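Local structure of pectate lyase (Pectobacterium carotovorum, 4U49) at residues Leu26-Trp39 with Thr76-Val90. The protein probably cleaves polygalacturonate and pectins, including highly methylated ones, by calcium-dependent elimination within the chain. Residues are numbered along the deposited sequence; the frame is centred on the assembly and turned at random.
Sequences LMLLKKDNATYLSW and TDLTANPQSDYWYWV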
ATOM      1  N   LEU A  26      -9.118  12.361  -6.086  1.00 16.23           N
ATOM      2  CA  LEU A  26      -8.085  11.796  -6.944  1.00 14.03           C
ATOM      3  C   LEU A  26      -6.749  12.505  -6.746  1.00 16.25           C
ATOM      4  O   LEU A  26      -6.681  13.734  -6.757  1.00 15.16           O
ATOM      5  CB  LEU A  26      -8.513  11.881  -8.414  1.00 15.82           C
ATOM      6  CG  LEU A  26      -7.509  11.436  -9.480  1.00 13.84           C
ATOM      7  CD1 LEU A  26      -7.199   9.954  -9.342  1.00 13.73           C
ATOM      8  CD2 LEU A  26      -8.042  11.751 -10.872  1.00 15.83           C
ATOM      9  N   MET A  27      -5.695  11.716  -6.562  1.00 14.84           N
ATOM     10  CA  MET A  27      -4.329  12.222  -6.475  1.00 14.55           C
ATOM     11  C   MET A  27      -3.460  11.487  -7.487  1.00 18.30           C
ATOM     12  O   MET A  27      -3.823  10.403  -7.942  1.00 16.35           O
ATOM     13  CB  MET A  27      -3.757  12.031  -5.069  1.00 15.18           C
ATOM     14  CG  MET A  27      -4.632  12.554  -3.954  1.00 20.48           C
ATOM     15  SD  MET A  27      -3.786  12.478  -2.365  1.00 28.06           S
ATOM     16  CE  MET A  27      -3.189  10.790  -2.369  1.00 22.03           C
ATOM     17  N   LEU A  28      -2.307  12.051  -7.832  1.00 15.65           N
ATOM     18  CA  LEU A  28      -1.420  11.353  -8.752  1.00 14.65           C
ATOM     19  C   LEU A  28       0.051  11.455  -8.375  1.00 15.59           C
ATOM     20  O   LEU A  28       0.462  12.328  -7.610  1.00 16.92           O
ATOM     21  CB  LEU A  28      -1.623  11.861 -10.186  1.00 21.63           C
ATOM     22  CG  LEU A  28      -1.554  13.351 -10.516  1.00 24.04           C
ATOM     23  CD1 LEU A  28      -0.110  13.835 -10.633  1.00 23.96           C
ATOM     24  CD2 LEU A  28      -2.314  13.632 -11.806  1.00 19.77           C
ATOM     25  N   LEU A  29       0.830  10.536  -8.928  1.00 15.48           N
ATOM     26  CA  LEU A  29       2.276  10.557  -8.796  1.00 16.37           C
ATOM     27  C   LEU A  29       2.894  10.290 -10.161  1.00 17.51           C
ATOM     28  O   LEU A  29       2.760   9.193 -10.704  1.00 18.95           O
ATOM     29  CB  LEU A  29       2.750   9.517  -7.780  1.00 17.15           C
ATOM     30  CG  LEU A  29       4.263   9.424  -7.566  1.00 17.42           C
ATOM     31  CD1 LEU A  29       4.790  10.703  -6.936  1.00 20.43           C
ATOM     32  CD2 LEU A  29       4.625   8.209  -6.718  1.00 16.20           C
ATOM     33  N   LYS A  30       3.538  11.303 -10.730  1.00 17.04           N
ATOM     34  CA  LYS A  30       4.272  11.123 -11.976  1.00 19.16           C
ATOM     35  C   LYS A  30       5.721  10.806 -11.632  1.00 22.51           C
ATOM     36  O   LYS A  30       6.474  11.680 -11.201  1.00 23.00           O
ATOM     37  CB  LYS A  30       4.165  12.368 -12.862  1.00 20.21           C
ATOM     38  CG  LYS A  30       4.755  12.194 -14.255  1.00 18.68           C
ATOM     39  CD  LYS A  30       4.426  13.378 -15.152  1.00 22.44           C
ATOM     40  CE  LYS A  30       5.175  13.281 -16.473  1.00 25.76           C
ATOM     41  NZ  LYS A  30       4.781  14.368 -17.413  1.00 20.85           N
ATOM     42  N   LYS A  31       6.096   9.546 -11.814  1.00 28.38           N
ATOM     43  CA  LYS A  31       7.346   9.022 -11.278  1.00 28.65           C
ATOM     44  C   LYS A  31       7.686   7.690 -11.933  1.00 26.34           C
ATOM     45  O   LYS A  31       6.788   6.957 -12.347  1.00 29.52           O
ATOM     46  CB  LYS A  31       7.235   8.854  -9.760  1.00 26.57           C
ATOM     47  CG  LYS A  31       8.524   8.486  -9.047  1.00 25.94           C
ATOM     48  CD  LYS A  31       9.417   9.693  -8.861  1.00 32.19           C
ATOM     49  CE  LYS A  31       9.933   9.773  -7.432  1.00 31.69           C
ATOM     50  NZ  LYS A  31       8.813   9.882  -6.453  1.00 33.92           N
ATOM     51  N   ASP A  32       8.981   7.389 -12.028  1.00 30.42           N
ATOM     52  CA  ASP A  32       9.462   6.116 -12.562  1.00 32.35           C
ATOM     53  C   ASP A  32       8.924   5.829 -13.967  1.00 30.76           C
ATOM     54  O   ASP A  32       8.538   4.699 -14.270  1.00 29.57           O
ATOM     55  CB  ASP A  32       9.093   4.970 -11.612  1.00 29.13           C
ATOM     56  CG  ASP A  32       9.626   5.184 -10.205  1.00 32.14           C
ATOM     57  OD1 ASP A  32       8.843   5.039  -9.241  1.00 30.81           O
ATOM     58  OD2 ASP A  32      10.828   5.491 -10.058  1.00 32.15           O
ATOM     59  N   ASN A  33       8.900   6.862 -14.808  1.00 33.12           N
ATOM     60  CA  ASN A  33       8.457   6.756 -16.200  1.00 31.33           C
ATOM     61  C   ASN A  33       7.018   6.265 -16.333  1.00 32.53           C
ATOM     62  O   ASN A  33       6.698   5.472 -17.219  1.00 31.01           O
ATOM     63  CB  ASN A  33       9.391   5.838 -16.991  1.00 35.16           C
ATOM     64  CG  ASN A  33      10.847   6.228 -16.847  1.00 40.87           C
ATOM     65  OD1 ASN A  33      11.689   5.403 -16.494  1.00 44.63           O
ATOM     66  ND2 ASN A  33      11.149   7.494 -17.112  1.00 41.65           N
ATOM     67  N   ALA A  34       6.157   6.756 -15.449  1.00 31.53           N
ATOM     68  CA  ALA A  34       4.745   6.398 -15.457  1.00 27.46           C
ATOM     69  C   ALA A  34       3.953   7.447 -14.694  1.00 21.64           C
ATOM     70  O   ALA A  34       4.527   8.242 -13.952  1.00 18.05           O
ATOM     71  CB  ALA A  34       4.537   5.024 -14.842  1.00 23.62           C
ATOM     72  N   THR A  35       2.637   7.456 -14.881  1.00 18.23           N
ATOM     73  CA  THR A  35       1.776   8.300 -14.060  1.00 18.66           C
ATOM     74  C   THR A  35       0.785   7.428 -13.297  1.00 18.88           C
ATOM     75  O   THR A  35      -0.029   6.720 -13.894  1.00 19.50           O
ATOM     76  CB  THR A  35       1.023   9.350 -14.902  1.00 19.15           C
ATOM     77  OG1 THR A  35       1.966  10.270 -15.471  1.00 19.42           O
ATOM     78  CG2 THR A  35       0.042  10.124 -14.030  1.00 17.22           C
ATOM     79  N   TYR A  36       0.880   7.467 -11.973  1.00 16.06           N
ATOM     80  CA  TYR A  36       0.029   6.653 -11.118  1.00 14.63           C
ATOM     81  C   TYR A  36      -1.143   7.458 -10.596  1.00 18.65           C
ATOM     82  O   TYR A  36      -0.967   8.548 -10.056  1.00 18.36           O
ATOM     83  CB  TYR A  36       0.830   6.077  -9.950  1.00 14.23           C
ATOM     84  CG  TYR A  36       1.998   5.236 -10.397  1.00 16.38           C
ATOM     85  CD1 TYR A  36       1.817   3.912 -10.771  1.00 18.07           C
ATOM     86  CD2 TYR A  36       3.279   5.770 -10.463  1.00 19.70           C
ATOM     87  CE1 TYR A  36       2.877   3.137 -11.190  1.00 22.14           C
ATOM     88  CE2 TYR A  36       4.349   5.002 -10.882  1.00 20.60           C
ATOM     89  CZ  TYR A  36       4.142   3.686 -11.245  1.00 24.53           C
ATOM     90  OH  TYR A  36       5.197   2.909 -11.663  1.00 22.98           O
ATOM     91  N   LEU A  37      -2.340   6.914 -10.774  1.00 13.38           N
ATOM     92  CA  LEU A  37      -3.548   7.515 -10.227  1.00 14.42           C
ATOM     93  C   LEU A  37      -3.946   6.759  -8.970  1.00 11.33           C
ATOM     94  O   LEU A  37      -3.836   5.542  -8.917  1.00 13.55           O
ATOM     95  CB  LEU A  37      -4.691   7.487 -11.246  1.00 11.70           C
ATOM     96  CG  LEU A  37      -4.755   8.574 -12.323  1.00 14.18           C
ATOM     97  CD1 LEU A  37      -3.507   8.602 -13.191  1.00 21.06           C
ATOM     98  CD2 LEU A  37      -6.000   8.373 -13.179  1.00 14.13           C
ATOM     99  N   SER A  38      -4.397   7.485  -7.956  1.00 12.76           N
ATOM    100  CA  SER A  38      -4.890   6.858  -6.742  1.00 12.34           C
ATOM    101  C   SER A  38      -6.041   7.687  -6.202  1.00 14.12           C
ATOM    102  O   SER A  38      -5.987   8.917  -6.224  1.00 14.14           O
ATOM    103  CB  SER A  38      -3.772   6.729  -5.702  1.00 12.33           C
ATOM    104  OG  SER A  38      -4.234   6.085  -4.528  1.00 14.85           O
ATOM    105  N   TRP A  39      -7.088   7.030  -5.721  1.00 11.36           N
ATOM    106  CA  TRP A  39      -8.246   7.779  -5.255  1.00 13.29           C
ATOM    107  C   TRP A  39      -8.985   7.108  -4.111  1.00 15.11           C
ATOM    108  O   TRP A  39      -8.848   5.911  -3.878  1.00 13.14           O
ATOM    109  CB  TRP A  39      -9.216   8.037  -6.418  1.00 12.80           C
ATOM    110  CG  TRP A  39      -9.773   6.804  -7.086  1.00 14.32           C
ATOM    111  CD1 TRP A  39     -10.955   6.175  -6.799  1.00 13.36           C
ATOM    112  CD2 TRP A  39      -9.188   6.073  -8.177  1.00 12.19           C
ATOM    113  NE1 TRP A  39     -11.132   5.094  -7.634  1.00 12.86           N
ATOM    114  CE2 TRP A  39     -10.063   5.010  -8.479  1.00 12.63           C
ATOM    115  CE3 TRP A  39      -8.003   6.211  -8.909  1.00 13.56           C
ATOM    116  CZ2 TRP A  39      -9.787   4.091  -9.495  1.00 11.99           C
ATOM    117  CZ3 TRP A  39      -7.738   5.296  -9.918  1.00 13.28           C
ATOM    118  CH2 TRP A  39      -8.627   4.253 -10.202  1.00 11.15           C
ATOM    119  N   THR A  76      -2.496   2.705 -13.334  1.00 16.16           N
ATOM    120  CA  THR A  76      -1.181   3.048 -13.865  1.00 18.33           C
ATOM    121  C   THR A  76      -1.276   3.424 -15.340  1.00 17.45           C
ATOM    122  O   THR A  76      -1.652   2.603 -16.173  1.00 18.03           O
ATOM    123  CB  THR A  76      -0.180   1.887 -13.711  1.00 14.99           C
ATOM    124  OG1 THR A  76      -0.012   1.572 -12.323  1.00 19.66           O
ATOM    125  CG2 THR A  76       1.169   2.268 -14.304  1.00 19.67           C
ATOM    126  N   ASP A  77      -0.929   4.667 -15.658  1.00 16.99           N
ATOM    127  CA  ASP A  77      -0.957   5.142 -17.036  1.00 19.85           C
ATOM    128  C   ASP A  77       0.435   5.067 -17.653  1.00 20.95           C
ATOM    129  O   ASP A  77       1.343   5.794 -17.250  1.00 19.46           O
ATOM    130  CB  ASP A  77      -1.500   6.576 -17.103  1.00 20.25           C
ATOM    131  CG  ASP A  77      -1.629   7.091 -18.529  1.00 22.70           C
ATOM    132  OD1 ASP A  77      -1.923   8.291 -18.703  1.00 21.85           O
ATOM    133  OD2 ASP A  77      -1.437   6.304 -19.479  1.00 24.55           O
ATOM    134  N   LEU A  78       0.590   4.186 -18.636  1.00 22.08           N
ATOM    135  CA  LEU A  78       1.872   3.999 -19.309  1.00 24.48           C
ATOM    136  C   LEU A  78       1.873   4.567 -20.728  1.00 27.08           C
ATOM    137  O   LEU A  78       2.870   4.465 -21.439  1.00 31.03           O
ATOM    138  CB  LEU A  78       2.237   2.513 -19.349  1.00 22.22           C
ATOM    139  CG  LEU A  78       2.441   1.818 -18.002  1.00 25.62           C
ATOM    140  CD1 LEU A  78       2.824   0.360 -18.198  1.00 27.27           C
ATOM    141  CD2 LEU A  78       3.495   2.539 -17.182  1.00 24.16           C
ATOM    142  N   THR A  79       0.762   5.174 -21.135  1.00 24.66           N
ATOM    143  CA  THR A  79       0.613   5.626 -22.517  1.00 26.98           C
ATOM    144  C   THR A  79       0.712   7.144 -22.674  1.00 30.09           C
ATOM    145  O   THR A  79       0.667   7.660 -23.792  1.00 27.76           O
ATOM    146  CB  THR A  79      -0.733   5.168 -23.113  1.00 26.13           C
ATOM    147  OG1 THR A  79      -1.811   5.830 -22.441  1.00 30.05           O
ATOM    148  CG2 THR A  79      -0.901   3.659 -22.975  1.00 29.54           C
ATOM    149  N   ALA A  80       0.841   7.856 -21.561  1.00 26.03           N
ATOM    150  CA  ALA A  80       0.898   9.313 -21.599  1.00 26.15           C
ATOM    151  C   ALA A  80       2.243   9.810 -22.122  1.00 27.10           C
ATOM    152  O   ALA A  80       3.274   9.181 -21.896  1.00 25.05           O
ATOM    153  CB  ALA A  80       0.626   9.887 -20.218  1.00 26.14           C
ATOM    154  N   ASN A  81       2.222  10.943 -22.821  1.00 26.67           N
ATOM    155  CA  ASN A  81       3.449  11.587 -23.286  1.00 27.27           C
ATOM    156  C   ASN A  81       4.245  12.132 -22.102  1.00 25.68           C
ATOM    157  O   ASN A  81       3.773  13.015 -21.388  1.00 23.45           O
ATOM    158  CB  ASN A  81       3.118  12.711 -24.276  1.00 26.98           C
ATOM    159  CG  ASN A  81       4.343  13.240 -25.009  1.00 30.35           C
ATOM    160  OD1 ASN A  81       5.470  13.144 -24.525  1.00 27.34           O
ATOM    161  ND2 ASN A  81       4.119  13.814 -26.185  1.00 34.30           N
ATOM    162  N   PRO A  82       5.461  11.602 -21.893  1.00 26.63           N
ATOM    163  CA  PRO A  82       6.324  11.982 -20.767  1.00 24.78           C
ATOM    164  C   PRO A  82       6.618  13.482 -20.693  1.00 25.77           C
ATOM    165  O   PRO A  82       6.788  14.015 -19.597  1.00 25.25           O
ATOM    166  CB  PRO A  82       7.613  11.198 -21.036  1.00 31.80           C
ATOM    167  CG  PRO A  82       7.182  10.037 -21.859  1.00 30.17           C
ATOM    168  CD  PRO A  82       6.083  10.561 -22.732  1.00 28.17           C
ATOM    169  N   GLN A  83       6.673  14.151 -21.843  1.00 26.25           N
ATOM    170  CA  GLN A  83       7.016  15.570 -21.885  1.00 25.19           C
ATOM    171  C   GLN A  83       5.822  16.479 -21.598  1.00 27.28           C
ATOM    172  O   GLN A  83       5.991  17.659 -21.299  1.00 30.80           O
ATOM    173  CB  GLN A  83       7.613  15.930 -23.249  1.00 24.95           C
ATOM    174  CG  GLN A  83       8.995  15.349 -23.499  1.00 27.33           C
ATOM    175  CD  GLN A  83       9.534  15.693 -24.876  1.00 26.70           C
ATOM    176  OE1 GLN A  83       8.772  15.948 -25.810  1.00 29.85           O
ATOM    177  NE2 GLN A  83      10.856  15.711 -25.004  1.00 28.61           N
ATOM    178  N   SER A  84       4.617  15.928 -21.689  1.00 24.63           N
ATOM    179  CA  SER A  84       3.407  16.731 -21.548  1.00 24.35           C
ATOM    180  C   SER A  84       2.885  16.746 -20.115  1.00 24.86           C
ATOM    181  O   SER A  84       3.136  15.820 -19.340  1.00 21.02           O
ATOM    182  CB  SER A  84       2.310  16.213 -22.483  1.00 26.09           C
ATOM    183  OG  SER A  84       2.747  16.170 -23.831  1.00 26.13           O
ATOM    184  N   ASP A  85       2.162  17.809 -19.773  1.00 24.31           N
ATOM    185  CA  ASP A  85       1.406  17.864 -18.527  1.00 24.60           C
ATOM    186  C   ASP A  85      -0.021  17.406 -18.807  1.00 25.71           C
ATOM    187  O   ASP A  85      -0.584  17.731 -19.851  1.00 26.42           O
ATOM    188  CB  ASP A  85       1.406  19.277 -17.935  1.00 24.88           C
ATOM    189  CG  ASP A  85       2.799  19.765 -17.578  1.00 27.53           C
ATOM    190  OD1 ASP A  85       3.652  18.926 -17.227  1.00 30.50           O
ATOM    191  OD2 ASP A  85       3.037  20.988 -17.644  1.00 30.51           O
ATOM    192  N   TYR A  86      -0.607  16.657 -17.879  1.00 22.19           N
ATOM    193  CA  TYR A  86      -1.946  16.117 -18.086  1.00 22.23           C
ATOM    194  C   TYR A  86      -2.893  16.420 -16.934  1.00 20.05           C
ATOM    195  O   TYR A  86      -2.469  16.670 -15.806  1.00 17.91           O
ATOM    196  CB  TYR A  86      -1.884  14.603 -18.294  1.00 24.35           C
ATOM    197  CG  TYR A  86      -1.357  14.173 -19.641  1.00 22.32           C
ATOM    198  CD1 TYR A  86      -2.185  14.149 -20.753  1.00 24.12           C
ATOM    199  CD2 TYR A  86      -0.039  13.772 -19.796  1.00 22.58           C
ATOM    200  CE1 TYR A  86      -1.709  13.747 -21.986  1.00 22.88           C
ATOM    201  CE2 TYR A  86       0.446  13.373 -21.022  1.00 24.96           C
ATOM    202  CZ  TYR A  86      -0.393  13.358 -22.114  1.00 25.37           C
ATOM    203  OH  TYR A  86       0.091  12.959 -23.337  1.00 25.90           O
ATOM    204  N   TRP A  87      -4.184  16.400 -17.237  1.00 18.76           N
ATOM    205  CA  TRP A  87      -5.215  16.398 -16.214  1.00 17.70           C
ATOM    206  C   TRP A  87      -5.906  15.040 -16.251  1.00 18.70           C
ATOM    207  O   TRP A  87      -6.037  14.435 -17.314  1.00 19.31           O
ATOM    208  CB  TRP A  87      -6.213  17.536 -16.433  1.00 22.15           C
ATOM    209  CG  TRP A  87      -5.620  18.892 -16.220  1.00 23.48           C
ATOM    210  CD1 TRP A  87      -4.905  19.625 -17.124  1.00 26.23           C
ATOM    211  CD2 TRP A  87      -5.694  19.684 -15.028  1.00 23.53           C
ATOM    212  NE1 TRP A  87      -4.526  20.822 -16.566  1.00 30.49           N
ATOM    213  CE2 TRP A  87      -4.995  20.883 -15.281  1.00 26.85           C
ATOM    214  CE3 TRP A  87      -6.271  19.493 -13.769  1.00 25.08           C
ATOM    215  CZ2 TRP A  87      -4.868  21.889 -14.326  1.00 32.04           C
ATOM    216  CZ3 TRP A  87      -6.143  20.495 -12.821  1.00 28.54           C
ATOM    217  CH2 TRP A  87      -5.448  21.677 -13.105  1.00 29.65           C
ATOM    218  N   TYR A  88      -6.332  14.555 -15.090  1.00 14.19           N
ATOM    219  CA  TYR A  88      -7.001  13.262 -15.000  1.00 15.83           C
ATOM    220  C   TYR A  88      -8.299  13.368 -14.208  1.00 15.84           C
ATOM    221  O   TYR A  88      -8.437  14.229 -13.339  1.00 17.74           O
ATOM    222  CB  TYR A  88      -6.095  12.219 -14.342  1.00 14.31           C
ATOM    223  CG  TYR A  88      -4.909  11.772 -15.166  1.00 15.23           C
ATOM    224  CD1 TYR A  88      -4.991  10.656 -15.987  1.00 17.96           C
ATOM    225  CD2 TYR A  88      -3.698  12.453 -15.103  1.00 17.06           C
ATOM    226  CE1 TYR A  88      -3.906  10.235 -16.733  1.00 19.79           C
ATOM    227  CE2 TYR A  88      -2.607  12.040 -15.845  1.00 16.18           C
ATOM    228  CZ  TYR A  88      -2.716  10.930 -16.656  1.00 21.07           C
ATOM    229  OH  TYR A  88      -1.638  10.510 -17.397  1.00 21.17           O
ATOM    230  N   TRP A  89      -9.242  12.482 -14.522  1.00 14.17           N
ATOM    231  CA  TRP A  89     -10.473  12.310 -13.753  1.00 16.55           C
ATOM    232  C   TRP A  89     -10.782  10.828 -13.601  1.00 14.31           C
ATOM    233  O   TRP A  89     -10.466  10.038 -14.488  1.00 16.26           O
ATOM    234  CB  TRP A  89     -11.668  12.986 -14.435  1.00 16.96           C
ATOM    235  CG  TRP A  89     -11.576  14.459 -14.600  1.00 20.45           C
ATOM    236  CD1 TRP A  89     -12.160  15.410 -13.813  1.00 20.99           C
ATOM    237  CD2 TRP A  89     -10.887  15.164 -15.638  1.00 19.42           C
ATOM    238  NE1 TRP A  89     -11.870  16.662 -14.291  1.00 20.81           N
ATOM    239  CE2 TRP A  89     -11.086  16.540 -15.409  1.00 22.91           C
ATOM    240  CE3 TRP A  89     -10.113  14.766 -16.732  1.00 18.14           C
ATOM    241  CZ2 TRP A  89     -10.538  17.521 -16.234  1.00 27.19           C
ATOM    242  CZ3 TRP A  89      -9.570  15.741 -17.550  1.00 20.60           C
ATOM    243  CH2 TRP A  89      -9.784  17.102 -17.296  1.00 22.95           C
ATOM    244  N   VAL A  90     -11.410  10.448 -12.492  1.00 13.79           N
ATOM    245  CA  VAL A  90     -12.038   9.132 -12.412  1.00 15.19           C
ATOM    246  C   VAL A  90     -13.539   9.296 -12.158  1.00 19.32           C
ATOM    247  O   VAL A  90     -13.964  10.124 -11.348  1.00 19.24           O
ATOM    248  CB  VAL A  90     -11.406   8.228 -11.319  1.00 16.16           C
ATOM    249  CG1 VAL A  90      -9.944   7.950 -11.636  1.00 15.27           C
ATOM    250  CG2 VAL A  90     -11.541   8.850  -9.939  1.00 21.04           C
TER
HETATM  251  O   HOH W   1       3.110  12.237 -18.790  1.00 21.76           O
HETATM  252  O   HOH W   2       0.816  11.927 -17.191  1.00 18.12           O
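Lys30 NZ is gripped on an extended chain: it donates to Pro82 O at 3.0 Å, lies 2.9 Å from Ser84 O, and donates to a water that in turn donates to Asn81 O. The Pro82 bond is not aligned with a lone pair, since NZ sits 46° out of the carbonyl plane. These three carbonyls belong to the type I turn Asn81-Ser84, so the lysine ties strand 26-31 to the turn that reverses the chain ahead of strand 87-90. The hairpin 26-31/34-39 is extended by 76-77 through an antiparallel hydrogen-bonded pair, in which Asp77 N donates to Thr35 O at 2.9 Å and Thr35 N returns a nearly straight bond (174°) to Asp77 O. Strand 87-90 belongs to a second antiparallel sheet, and the two sheets pack face to face as a small beta sandwich, whose hairpin also touches, through Tyr36 on Val213, the parallel beta-helix characteristic of family 3 polysaccharide lyases. Tyr88 projects into the interface: Leu37 CD1 lies over one ring face, 3.9 Å from the centroid, while Leu28 CD2 and Thr35 CG2 approach obliquely. Its hydroxyl donates to Asp77 OD1 at 2.6 Å and accepts from a water bound to Thr35 OG1, fixing the ring's outer end; Arg53 forms a salt bridge with Asp77 OD2. Val90 CG1 sits over the six-membered ring of Trp39, 3.9 Å from its centroid, and meets Leu26 CD1 at 4.1 Å.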